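Local coordinates for protein neutral ceramidase (Pseudomonas aeruginosa, PDB 2ZWS) that hydrolyses the N-acyl linkage of ceramides to sphingosine and free fatty acid, and also runs the reverse synthesis, as a zinc-dependent secreted enzyme, at residues G103-Y108 against E120-A125; L116-K121 against C503-F508. All blocks are in the same frame, centred on the assembly; numbering follows the deposited sequence. Where two conformers were deposited one is given.

Interaction 1 of 2, residues G103-Y108 against E120-A125; sequences GGFSHY and EKTFNA. With FMT (formic acid), chain D.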
loop_
_atom_site.group_PDB
_atom_site.type_symbol
_atom_site.label_atom_id
_atom_site.label_comp_id
_atom_site.label_asym_id
_atom_site.label_seq_id
_atom_site.Cartn_x
_atom_site.Cartn_y
_atom_site.Cartn_z
ATOM N N GLY A 103 -8.230 -8.358 0.742
ATOM C CA GLY A 103 -7.098 -9.205 1.148
ATOM C C GLY A 103 -6.976 -10.493 0.361
ATOM O O GLY A 103 -7.646 -10.684 -0.677
ATOM N N GLY A 104 -6.115 -11.379 0.854
ATOM C CA GLY A 104 -5.952 -12.709 0.261
ATOM C C GLY A 104 -4.827 -12.811 -0.747
ATOM O O GLY A 104 -4.833 -13.694 -1.614
ATOM N N PHE A 105 -3.857 -11.908 -0.668
ATOM C CA PHE A 105 -2.786 -11.908 -1.638
ATOM C C PHE A 105 -1.397 -12.230 -1.080
ATOM O O PHE A 105 -0.364 -11.998 -1.740
ATOM C CB PHE A 105 -2.817 -10.638 -2.508
ATOM C CG PHE A 105 -2.715 -9.344 -1.729
ATOM C CD1 PHE A 105 -3.841 -8.771 -1.148
ATOM C CD2 PHE A 105 -1.489 -8.685 -1.611
ATOM C CE1 PHE A 105 -3.745 -7.555 -0.439
ATOM C CE2 PHE A 105 -1.378 -7.469 -0.924
ATOM C CZ PHE A 105 -2.493 -6.910 -0.332
ATOM N N SER A 106 -1.386 -12.800 0.130
ATOM C CA SER A 106 -0.195 -13.440 0.686
ATOM C C SER A 106 -0.244 -14.919 0.380
ATOM O O SER A 106 -1.323 -15.448 0.099
ATOM C CB SER A 106 -0.164 -13.273 2.219
ATOM O OG SER A 106 1.026 -13.823 2.784
ATOM N N HIS A 107 0.898 -15.582 0.493
ATOM C CA HIS A 107 0.895 -17.042 0.525
ATOM C C HIS A 107 1.104 -17.617 1.930
ATOM O O HIS A 107 1.069 -18.832 2.101
ATOM C CB HIS A 107 1.936 -17.617 -0.433
ATOM C CG HIS A 107 1.494 -17.586 -1.875
ATOM N ND1 HIS A 107 2.307 -17.955 -2.925
ATOM C CD2 HIS A 107 0.316 -17.214 -2.427
ATOM C CE1 HIS A 107 1.651 -17.803 -4.063
ATOM N NE2 HIS A 107 0.429 -17.376 -3.790
ATOM N N TYR A 108 1.283 -16.732 2.916
ATOM C CA TYR A 108 1.433 -17.113 4.330
ATOM C C TYR A 108 0.127 -17.024 5.073
ATOM O O TYR A 108 -0.576 -16.000 5.034
ATOM C CB TYR A 108 2.533 -16.321 5.020
ATOM C CG TYR A 108 3.859 -16.835 4.586
ATOM C CD1 TYR A 108 4.383 -18.025 5.124
ATOM C CD2 TYR A 108 4.592 -16.175 3.593
ATOM C CE1 TYR A 108 5.569 -18.521 4.679
ATOM C CE2 TYR A 108 5.796 -16.694 3.146
ATOM C CZ TYR A 108 6.288 -17.853 3.703
ATOM O OH TYR A 108 7.468 -18.413 3.286
ATOM N N GLU A 120 -7.259 -15.632 -5.418
ATOM C CA GLU A 120 -6.438 -15.586 -6.626
ATOM C C GLU A 120 -6.736 -14.389 -7.546
ATOM O O GLU A 120 -5.805 -13.827 -8.124
ATOM C CB GLU A 120 -6.488 -16.923 -7.373
ATOM C CG GLU A 120 -5.557 -17.035 -8.580
ATOM C CD GLU A 120 -5.330 -18.479 -8.988
ATOM O OE1 GLU A 120 -4.152 -18.908 -9.067
ATOM O OE2 GLU A 120 -6.340 -19.191 -9.209
ATOM N N LYS A 121 -7.998 -13.972 -7.687
ATOM C CA LYS A 121 -8.309 -12.884 -8.614
ATOM C C LYS A 121 -7.691 -11.553 -8.149
ATOM O O LYS A 121 -7.223 -10.739 -8.960
ATOM C CB LYS A 121 -9.831 -12.722 -8.748
ATOM C CG LYS A 121 -10.250 -11.949 -9.985
ATOM C CD LYS A 121 -11.747 -12.163 -10.306
ATOM C CE LYS A 121 -12.106 -11.553 -11.660
ATOM N NZ LYS A 121 -11.665 -12.426 -12.796
ATOM N N THR A 122 -7.720 -11.309 -6.840
ATOM C CA THR A 122 -7.124 -10.095 -6.290
ATOM C C THR A 122 -5.595 -10.161 -6.387
ATOM O O THR A 122 -4.934 -9.180 -6.855
ATOM C CB THR A 122 -7.601 -9.917 -4.846
ATOM O OG1 THR A 122 -8.996 -9.573 -4.854
ATOM C CG2 THR A 122 -6.805 -8.847 -4.075
ATOM N N PHE A 123 -5.036 -11.318 -6.030
ATOM C CA PHE A 123 -3.584 -11.524 -6.190
ATOM C C PHE A 123 -3.133 -11.253 -7.636
ATOM O O PHE A 123 -2.194 -10.481 -7.891
ATOM C CB PHE A 123 -3.192 -12.947 -5.738
ATOM C CG PHE A 123 -1.758 -13.296 -6.020
ATOM C CD1 PHE A 123 -1.412 -13.964 -7.214
ATOM C CD2 PHE A 123 -0.743 -12.980 -5.102
ATOM C CE1 PHE A 123 -0.070 -14.282 -7.492
ATOM C CE2 PHE A 123 0.606 -13.288 -5.390
ATOM C CZ PHE A 123 0.936 -13.942 -6.574
ATOM N N ASN A 124 -3.817 -11.876 -8.574
ATOM C CA ASN A 124 -3.422 -11.738 -9.962
ATOM C C ASN A 124 -3.530 -10.291 -10.448
ATOM O O ASN A 124 -2.684 -9.845 -11.241
ATOM C CB ASN A 124 -4.269 -12.635 -10.873
ATOM C CG ASN A 124 -3.994 -14.136 -10.719
ATOM O OD1 ASN A 124 -4.830 -14.976 -11.142
ATOM N ND2 ASN A 124 -2.841 -14.491 -10.225
ATOM N N ALA A 125 -4.563 -9.554 -10.013
ATOM C CA ALA A 125 -4.720 -8.137 -10.425
ATOM C C ALA A 125 -3.564 -7.288 -9.913
ATOM O O ALA A 125 -3.137 -6.327 -10.588
ATOM C CB ALA A 125 -6.028 -7.574 -9.929
HETATM C C FMT D . 4.546 -12.260 3.310
HETATM O O1 FMT D . 5.401 -11.520 2.765
HETATM O O2 FMT D . 3.771 -13.014 2.681
#
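Phe105 and Phe123 meet through their CB atoms, 4.0 Å apart, where the loop carrying Ser106, a residue inferred to bind substrate, packs on the start of helix 120-138. The ring of Phe105 then leads away from the helix: its CG sits between the backbone N and the carbonyl carbon (chi1 58°), and its CD1 passes Thr122 CG2 at 4.2 Å. The two side chains cross obliquely, and the same methyl carbon of Thr122 also lies against Gly103 O. Thr122 OG1 turns to Glu17 instead, to which it is hydrogen-bonded.

Phe123 has CG anti to the backbone N (chi1 173°), and its ring meets the loop at CD2. The carbonyl O of Phe105 lies in the plane of this ring, at the edge, 3.5 Å from CD2. Neither Phe105 O nor Gly103 O has a hydrogen-bonding partner in the model, although the contact buries both. Over one face of the Phe123 ring comes NE2 of His107, 4.4 Å from CE2; the two ring planes are 25° apart but so far slid that they barely overlap, with centroids 5.4 Å apart.

Ser106 points its CB away from the helix. Its OG accepts from Tyr108 N at 2.9 Å, closing an ST turn, and donates to a formic acid molecule, probably from the crystallisation liquor, whose O2 lies at the edge of the Tyr108 ring. Backbone N atoms of Gln68 and Tyr445, both inferred substrate-binding residues, also bond this molecule.

Around the contact, Phe67 meets Phe105 edge-to-face, and helix 68-81 touches both phenylalanines through Val70 and both His107 and Phe123 through Ala69. The loop, which links strand 101-102 to helix 109-112, packs against both helices, and these also touch each other through Phe123.

Interaction 2 of 2, residues L116-K121 against C503-F508; sequences LGFQEK and CCQMNF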
loop_
_atom_site.group_PDB
_atom_site.type_symbol
_atom_site.label_atom_id
_atom_site.label_comp_id
_atom_site.label_asym_id
_atom_site.label_seq_id
_atom_site.Cartn_x
_atom_site.Cartn_y
_atom_site.Cartn_z
ATOM N N LEU A 116 -10.198 -15.719 4.987
ATOM C CA LEU A 116 -10.547 -17.140 4.792
ATOM C C LEU A 116 -9.665 -17.813 3.731
ATOM O O LEU A 116 -10.045 -18.851 3.176
ATOM C CB LEU A 116 -12.019 -17.315 4.401
ATOM C CG LEU A 116 -13.091 -16.672 5.278
ATOM C CD1 LEU A 116 -14.474 -16.863 4.681
ATOM C CD2 LEU A 116 -13.013 -17.265 6.700
ATOM N N GLY A 117 -8.492 -17.234 3.465
ATOM C CA GLY A 117 -7.504 -17.859 2.594
ATOM C C GLY A 117 -7.099 -16.976 1.413
ATOM O O GLY A 117 -7.320 -15.761 1.406
ATOM N N PHE A 118 -6.533 -17.628 0.399
ATOM C CA PHE A 118 -5.947 -16.977 -0.759
ATOM C C PHE A 118 -7.019 -16.602 -1.782
ATOM O O PHE A 118 -7.855 -17.440 -2.148
ATOM C CB PHE A 118 -4.982 -17.971 -1.394
ATOM C CG PHE A 118 -4.272 -17.444 -2.584
ATOM C CD1 PHE A 118 -4.492 -17.995 -3.851
ATOM C CD2 PHE A 118 -3.383 -16.394 -2.434
ATOM C CE1 PHE A 118 -3.821 -17.499 -4.953
ATOM C CE2 PHE A 118 -2.707 -15.895 -3.515
ATOM C CZ PHE A 118 -2.925 -16.434 -4.786
ATOM N N GLN A 119 -6.972 -15.364 -2.276
ATOM C CA GLN A 119 -7.952 -14.880 -3.223
ATOM C C GLN A 119 -7.224 -14.627 -4.551
ATOM O O GLN A 119 -6.646 -13.560 -4.790
ATOM C CB GLN A 119 -8.640 -13.609 -2.701
ATOM C CG GLN A 119 -9.268 -13.759 -1.296
ATOM C CD GLN A 119 -10.113 -15.038 -1.114
ATOM O OE1 GLN A 119 -9.933 -15.802 -0.127
ATOM N NE2 GLN A 119 -11.042 -15.266 -2.033
ATOM N N GLU A 120 -7.259 -15.632 -5.418
ATOM C CA GLU A 120 -6.438 -15.586 -6.626
ATOM C C GLU A 120 -6.736 -14.389 -7.546
ATOM O O GLU A 120 -5.805 -13.827 -8.124
ATOM C CB GLU A 120 -6.488 -16.923 -7.373
ATOM C CG GLU A 120 -5.557 -17.035 -8.580
ATOM C CD GLU A 120 -5.330 -18.479 -8.988
ATOM O OE1 GLU A 120 -4.152 -18.908 -9.067
ATOM O OE2 GLU A 120 -6.340 -19.191 -9.209
ATOM N N LYS A 121 -7.998 -13.972 -7.687
ATOM C CA LYS A 121 -8.309 -12.884 -8.614
ATOM C C LYS A 121 -7.691 -11.553 -8.149
ATOM O O LYS A 121 -7.223 -10.739 -8.960
ATOM C CB LYS A 121 -9.831 -12.722 -8.748
ATOM C CG LYS A 121 -10.250 -11.949 -9.985
ATOM C CD LYS A 121 -11.747 -12.163 -10.306
ATOM C CE LYS A 121 -12.106 -11.553 -11.660
ATOM N NZ LYS A 121 -11.665 -12.426 -12.796
ATOM N N CYS A 503 1.782 -23.754 -4.761
ATOM C CA CYS A 503 1.066 -25.027 -5.005
ATOM C C CYS A 503 -0.146 -25.235 -4.122
ATOM O O CYS A 503 -1.120 -25.894 -4.518
ATOM C CB CYS A 503 1.986 -26.241 -4.787
ATOM S SG CYS A 503 2.504 -26.531 -3.046
ATOM N N CYS A 504 -0.069 -24.704 -2.910
ATOM C CA CYS A 504 -0.781 -25.318 -1.806
ATOM C C CYS A 504 -1.544 -24.310 -0.953
ATOM O O CYS A 504 -1.631 -24.436 0.277
ATOM C CB CYS A 504 0.191 -26.184 -1.004
ATOM S SG CYS A 504 0.969 -27.460 -2.021
ATOM N N GLN A 505 -2.130 -23.344 -1.650
ATOM C CA GLN A 505 -2.962 -22.302 -1.044
ATOM C C GLN A 505 -4.381 -22.799 -0.810
ATOM O O GLN A 505 -4.991 -23.427 -1.687
ATOM C CB GLN A 505 -2.990 -21.081 -1.956
ATOM C CG GLN A 505 -1.615 -20.405 -2.032
ATOM C CD GLN A 505 -1.141 -19.936 -0.661
ATOM O OE1 GLN A 505 -1.817 -19.136 -0.012
ATOM N NE2 GLN A 505 -0.003 -20.441 -0.209
ATOM N N MET A 506 -4.899 -22.541 0.375
ATOM C CA MET A 506 -6.289 -22.879 0.702
ATOM C C MET A 506 -7.198 -21.654 0.604
ATOM O O MET A 506 -6.754 -20.496 0.751
ATOM C CB MET A 506 -6.388 -23.449 2.124
ATOM C CG MET A 506 -5.565 -24.721 2.351
ATOM S SD MET A 506 -5.927 -25.477 3.940
ATOM C CE MET A 506 -5.413 -24.258 5.097
ATOM N N ASN A 507 -8.482 -21.907 0.353
ATOM C CA ASN A 507 -9.479 -20.861 0.342
ATOM C C ASN A 507 -10.837 -21.358 0.739
ATOM O O ASN A 507 -11.283 -22.382 0.200
ATOM C CB ASN A 507 -9.616 -20.275 -1.057
ATOM C CG ASN A 507 -10.824 -19.373 -1.169
ATOM O OD1 ASN A 507 -10.948 -18.426 -0.408
ATOM N ND2 ASN A 507 -11.744 -19.683 -2.101
ATOM N N PHE A 508 -11.492 -20.615 1.642
ATOM C CA PHE A 508 -12.854 -20.943 2.088
ATOM C C PHE A 508 -13.875 -19.847 1.791
ATOM O O PHE A 508 -15.039 -19.951 2.155
ATOM C CB PHE A 508 -12.842 -21.397 3.558
ATOM C CG PHE A 508 -12.167 -22.703 3.742
ATOM C CD1 PHE A 508 -10.787 -22.771 3.955
ATOM C CD2 PHE A 508 -12.896 -23.884 3.675
ATOM C CE1 PHE A 508 -10.148 -23.987 4.099
ATOM C CE2 PHE A 508 -12.258 -25.104 3.822
ATOM C CZ PHE A 508 -10.879 -25.153 4.049
#
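Phe508 N donates to Leu116 O at 2.7 Å and Phe118 N to Met506 O at 2.9 Å, the latter bond nearly straight at 169° and lying in the carbonyl plane. Gly117 and Asn507 form a single antiparallel bridge, a non-hydrogen-bonded pair flanked by these two bonds. CA-H...O contacts reinforce it, Asn507 CA to Leu116 O and Gly117 CA to Met506 O, the second at 3.3 Å. Gly117 CA and Asn507 CA are 4.2 Å apart.

Just before the bridge, Leu116, with positive phi, is the C-prime residue of a Schellman motif ending the preceding helix; just after it, Gln119 takes the N-cap position of helix 120-138. The bridge therefore grips the turn between two helices and joins the N-terminal ceramidase region to the C-terminal one.

Beyond the backbone, Gln505 packs on Phe118. The two side chains cross at about a right angle, CG of Gln505 lying over one ring face, offset toward the rim. The Gln505 chain bends at chi2 (-60°), which places CD; the amide plane is 79° from the ring, and OE1 lies 3.6 Å from Phe118 CB. Gln505 NE2 is hydrogen-bonded to Leu501 O and His107 O.

At the Leu116 end of the bridge, Leu116 CB packs against Phe508 CB, and Phe508 continues onto Pro350 and Phe351 of helix 350-354. Asn507 OD1 accepts from Gln509 N, and Asn507 CB rests 3.5 Å from Phe118 O.

From the N terminus, the chain passes through 103-108, the short helix 109-112 and the turn 116-119 before entering helix 120-138. Interaction 1 closes this short loop, with 11 residues between its segments. Interaction 2 spans 381 residues, bringing 503-508 back to the turn that lies inside the first loop. The two closures cross, since 116-121 begins within the first loop and overlaps its closing segment at Glu120 and Lys121. They also touch directly: Gly104 O and Gln119 N probably bond, and the rings of Phe118 and Phe123 meet. Together they tie the loop of the inferred substrate site, helix 120-138 and the C-terminal region.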